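Acyl-CoA thioesterase II TesB2 (Mycobacterium marinum, PDB 3U0A) hydrolyses acyl-CoA thioesters, probably those of fatty acids, to the free acid and coenzyme A. Local coordinates at the interface of chains A and B. Sequence-based numbering; all coordinates share one arbitrary frame. Chains: chain A/B, Acyl-CoA thioesterase II TesB2.

Contact 1: the interface of chains A and B. Residues chain A 64-65, 222-224; chain B 61, 63, 226.
A:Asp222 turns its carboxylate toward B:Trp226 and B:His63 by setting CG between its own backbone N and carbonyl carbon (chi1 78°), and B:Ser61 meets the phenol hydroxyl OH of A:Tyr65 with OG in the same kind of crowded position (chi1 71°). The patch joins strands 58-66 and 222-227 of chain A to strands 57-66 and 222-227 of chain B, a polar part of the two-fold interface of this thioesterase. The carboxylate oxygen OD2 of A:Asp222 is where several partners converge. The indole NE1 of B:Trp226 donates to OD2 of A:Asp222 at 3.2 Å, fairly straight (156° at H), and OD2 accepts with its syn lone pair, on the side of OD1. The acceptor OD2 of A:Asp222 is tilted somewhat out of the indole plane of B:Trp226. The imidazole NE2 of B:His63 makes a weak, bent hydrogen bond to OD2 of A:Asp222 at 3.2 Å. Water 1 adds a further grip, 2.7 Å from OD2 of A:Asp222. Water 1 also lies 2.6 Å from the hydroxyl OG of B:Ser61, linking carboxylate and serine across the boundary. These polar partners would be expected to favour the charged carboxylate. B:Ser61 OG sits at the edge of the A:Tyr65 ring, in its plane, and hydrogen-bonds the phenol OH of A:Tyr65 at 2.7 Å. The same OH of A:Tyr65 is 3.1 Å from the carbonyl O of B:Ser61, a second acceptor to which the phenol could donate. If it does, OG may be the donor to OH; the coordinates do not settle the direction. The imidazole of B:His63 is wedged between phenol and carboxylate: its CE1 stands over one face of the A:Tyr65 ring, toward the rim, 3.9 Å from CE1 of A:Tyr65. At the edge of that imidazole, and in its plane, the methylene CB of A:Asp222 lies 3.8 Å from CE1 of B:His63.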
# COMPACT_ATOMS: atom_id res chain seq x y z
N GLY A 64 2.01 -4.31 -5.99
CA GLY A 64 2.46 -4.36 -7.37
C GLY A 64 2.03 -3.21 -8.25
O GLY A 64 1.15 -2.47 -7.93
N TYR A 65 2.64 -3.12 -9.40
CA TYR A 65 2.45 -2.04 -10.32
C TYR A 65 1.97 -2.58 -11.68
O TYR A 65 2.62 -3.42 -12.31
CB TYR A 65 3.78 -1.33 -10.49
CG TYR A 65 4.08 -0.18 -9.54
CD1 TYR A 65 3.14 0.82 -9.31
CD2 TYR A 65 5.33 -0.07 -8.92
CE1 TYR A 65 3.41 1.88 -8.46
CE2 TYR A 65 5.62 0.99 -8.08
CZ TYR A 65 4.66 1.98 -7.84
OH TYR A 65 4.95 3.04 -6.98
N ASP A 222 -1.83 0.55 -9.60
CA ASP A 222 -1.22 -0.32 -8.63
C ASP A 222 -2.22 -1.06 -7.76
O ASP A 222 -3.41 -1.02 -8.03
CB ASP A 222 -0.20 0.47 -7.78
CG ASP A 222 -0.82 1.33 -6.69
OD1 ASP A 222 -1.98 1.14 -6.29
OD2 ASP A 222 -0.08 2.20 -6.21
N HIS A 223 -1.70 -1.83 -6.82
CA HIS A 223 -2.44 -2.26 -5.66
C HIS A 223 -1.46 -2.70 -4.59
O HIS A 223 -0.31 -3.08 -4.87
CB HIS A 223 -3.53 -3.33 -5.98
CG HIS A 223 -3.00 -4.69 -6.41
ND1 HIS A 223 -3.79 -5.60 -6.95
CD2 HIS A 223 -1.74 -5.27 -6.33
CE1 HIS A 223 -3.07 -6.73 -7.21
NE2 HIS A 223 -1.83 -6.51 -6.84
N ALA A 224 -1.93 -2.60 -3.35
CA ALA A 224 -1.20 -3.00 -2.15
C ALA A 224 -2.22 -3.67 -1.28
O ALA A 224 -3.30 -3.12 -1.09
CB ALA A 224 -0.61 -1.77 -1.43
N SER B 61 3.77 7.62 -6.25
CA SER B 61 3.73 6.48 -5.30
C SER B 61 5.03 5.72 -5.17
O SER B 61 5.89 5.81 -6.02
CB SER B 61 2.59 5.49 -5.63
OG SER B 61 2.85 4.75 -6.81
N HIS B 63 6.36 1.75 -3.23
CA HIS B 63 6.19 0.60 -2.35
C HIS B 63 7.54 -0.01 -2.05
O HIS B 63 8.36 -0.15 -2.93
CB HIS B 63 5.32 -0.54 -2.90
CG HIS B 63 4.05 -0.13 -3.64
ND1 HIS B 63 3.71 -0.66 -4.86
CD2 HIS B 63 2.98 0.71 -3.27
CE1 HIS B 63 2.52 -0.13 -5.26
NE2 HIS B 63 2.08 0.72 -4.30
N TRP B 226 1.58 7.49 -1.09
CA TRP B 226 0.94 8.13 -2.21
C TRP B 226 1.03 9.65 -2.05
O TRP B 226 0.59 10.22 -1.06
CB TRP B 226 -0.49 7.65 -2.33
CG TRP B 226 -0.58 6.18 -2.66
CD1 TRP B 226 -0.72 5.60 -3.92
CD2 TRP B 226 -0.54 5.05 -1.73
NE1 TRP B 226 -0.74 4.25 -3.82
CE2 TRP B 226 -0.64 3.85 -2.54
CE3 TRP B 226 -0.41 4.92 -0.36
CZ2 TRP B 226 -0.63 2.58 -1.98
CZ3 TRP B 226 -0.38 3.65 0.20
CH2 TRP B 226 -0.50 2.51 -0.59
O HOH W 1 0.54 4.31 -7.82

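Contact 2: the interface of chains A and B. Residues chain A 226, 254, 256, 267, 269; chain B 244, 252, 254, 269.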
# COMPACT_ATOMS: atom_id res chain seq x y z
N TRP A 226 -2.97 -6.48 2.33
CA TRP A 226 -2.49 -7.07 3.56
C TRP A 226 -3.48 -8.07 4.01
O TRP A 226 -4.63 -7.74 4.22
CB TRP A 226 -2.26 -5.99 4.62
CG TRP A 226 -1.18 -4.98 4.24
CD1 TRP A 226 0.16 -5.02 4.55
CD2 TRP A 226 -1.35 -3.75 3.49
NE1 TRP A 226 0.82 -3.94 4.05
CE2 TRP A 226 -0.02 -3.15 3.38
CE3 TRP A 226 -2.42 -3.11 2.91
CZ2 TRP A 226 0.19 -1.96 2.73
CZ3 TRP A 226 -2.19 -1.90 2.24
CH2 TRP A 226 -0.91 -1.34 2.16
N HIS A 254 -9.25 2.78 -1.20
CA HIS A 254 -8.86 2.15 0.05
C HIS A 254 -10.00 1.33 0.57
O HIS A 254 -11.15 1.81 0.58
CB HIS A 254 -8.55 3.21 1.08
CG HIS A 254 -8.35 2.66 2.47
ND1 HIS A 254 -7.24 2.00 2.82
CD2 HIS A 254 -9.21 2.63 3.58
CE1 HIS A 254 -7.35 1.60 4.11
NE2 HIS A 254 -8.56 1.99 4.56
N LYS A 256 -11.32 -2.10 3.50
CA LYS A 256 -11.17 -3.17 4.48
C LYS A 256 -12.25 -4.21 4.24
O LYS A 256 -13.35 -3.89 3.88
CB LYS A 256 -11.31 -2.65 5.90
CG LYS A 256 -10.69 -1.30 6.12
CD LYS A 256 -10.23 -1.15 7.56
CE LYS A 256 -9.46 0.16 7.76
NZ LYS A 256 -10.35 1.37 7.74
N ALA A 267 -6.98 -5.63 4.21
CA ALA A 267 -6.94 -4.21 3.91
C ALA A 267 -6.36 -4.03 2.54
O ALA A 267 -5.51 -4.82 2.14
CB ALA A 267 -6.11 -3.45 4.93
N MET A 269 -5.17 -0.89 -0.47
CA MET A 269 -5.08 0.43 -1.08
C MET A 269 -4.74 0.26 -2.55
O MET A 269 -3.93 -0.58 -2.88
CB MET A 269 -4.00 1.22 -0.43
CG MET A 269 -4.41 1.74 0.93
SD MET A 269 -5.07 3.36 0.63
CE MET A 269 -3.72 4.39 1.21
N PRO B 244 -5.44 -0.27 12.13
CA PRO B 244 -6.73 -0.98 12.16
C PRO B 244 -6.65 -2.44 12.55
O PRO B 244 -7.67 -3.03 12.77
CB PRO B 244 -7.21 -0.87 10.71
CG PRO B 244 -5.96 -0.77 9.93
CD PRO B 244 -5.03 0.05 10.76
N LEU B 252 -0.72 -3.47 11.28
CA LEU B 252 -0.87 -2.60 10.14
C LEU B 252 -1.16 -1.20 10.64
O LEU B 252 -1.92 -1.03 11.56
CB LEU B 252 -2.02 -3.08 9.27
CG LEU B 252 -2.13 -2.40 7.90
CD1 LEU B 252 -0.89 -2.57 7.01
CD2 LEU B 252 -3.36 -2.95 7.20
N HIS B 254 -1.73 3.07 9.25
CA HIS B 254 -2.29 3.84 8.15
C HIS B 254 -2.20 5.28 8.54
O HIS B 254 -2.62 5.63 9.64
CB HIS B 254 -3.74 3.44 8.00
CG HIS B 254 -4.47 4.12 6.86
ND1 HIS B 254 -5.78 3.92 6.62
CD2 HIS B 254 -4.02 5.00 5.86
CE1 HIS B 254 -6.14 4.63 5.52
NE2 HIS B 254 -5.08 5.29 5.07
N MET B 269 0.75 3.75 4.12
CA MET B 269 0.48 2.48 4.81
C MET B 269 1.75 1.77 5.24
O MET B 269 2.68 1.73 4.49
CB MET B 269 -0.32 1.56 3.92
CG MET B 269 -1.75 1.99 3.83
SD MET B 269 -2.64 1.49 5.30
CE MET B 269 -3.67 0.18 4.62
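Strands of the double hot-dog fold typical of TesB-type thioesterases meet here, A:Trp226 and A:His254 facing B:Leu252, B:Met269 and B:His254 across the two-fold. B:Leu252, on strand 250-259, crosses the indole of A:Trp226 at about a right angle and sets CD1 over its five-membered ring, 3.5 Å from the centroid, as a CH-pi contact. With CG anti to the backbone N (chi1 -170°), the leucine splits its branches: CD1 covers the indole while CD2 of B:Leu252 packs on CB of A:Ala267 at 3.6 Å. B:Met269 takes the six-membered end of the same indole, CB 3.4 Å from CH2 of A:Trp226. Its chain bends at chi2 and chi3, which curls the methyl CE of B:Met269 back to within 3.5 Å of CZ3 of A:Trp226. A:Met269 and B:Met269 cross obliquely near the two-fold, CG to CG 3.9 Å. The paired histidines approach from opposite directions; CE1 of B:His254 stands over one face of the A:His254 ring, toward its rim, 3.5 Å from CE1 of A:His254. The methyl CE of B:Met269 lies in plane at the edge of the A:His254 ring. A:Lys256 reaches across B:Pro244, its CE 3.9 Å from the proline CB. The amine NZ of A:Lys256 is 5.4 Å from ND1 of B:His254; if charged, it might disfavour protonation of that imidazole.

The C-alpha centres of contact 1 and contact 2 are about 12 Å apart, and both draw on strand 222-227. B:Trp226 serves contact 1 and its twin A:Trp226 serves contact 2. Because the interface is two-fold symmetric, each tryptophan plays both parts: its indole N-H is tied to the partner's carboxylate while one face packs on the partner's leucine and the benzo end on its methionine. The polar bond of contact 1 may thus help hold the ring against which the largely apolar contact 2 packs. The protein is a homotetramer, and this dimer may be one of its building units.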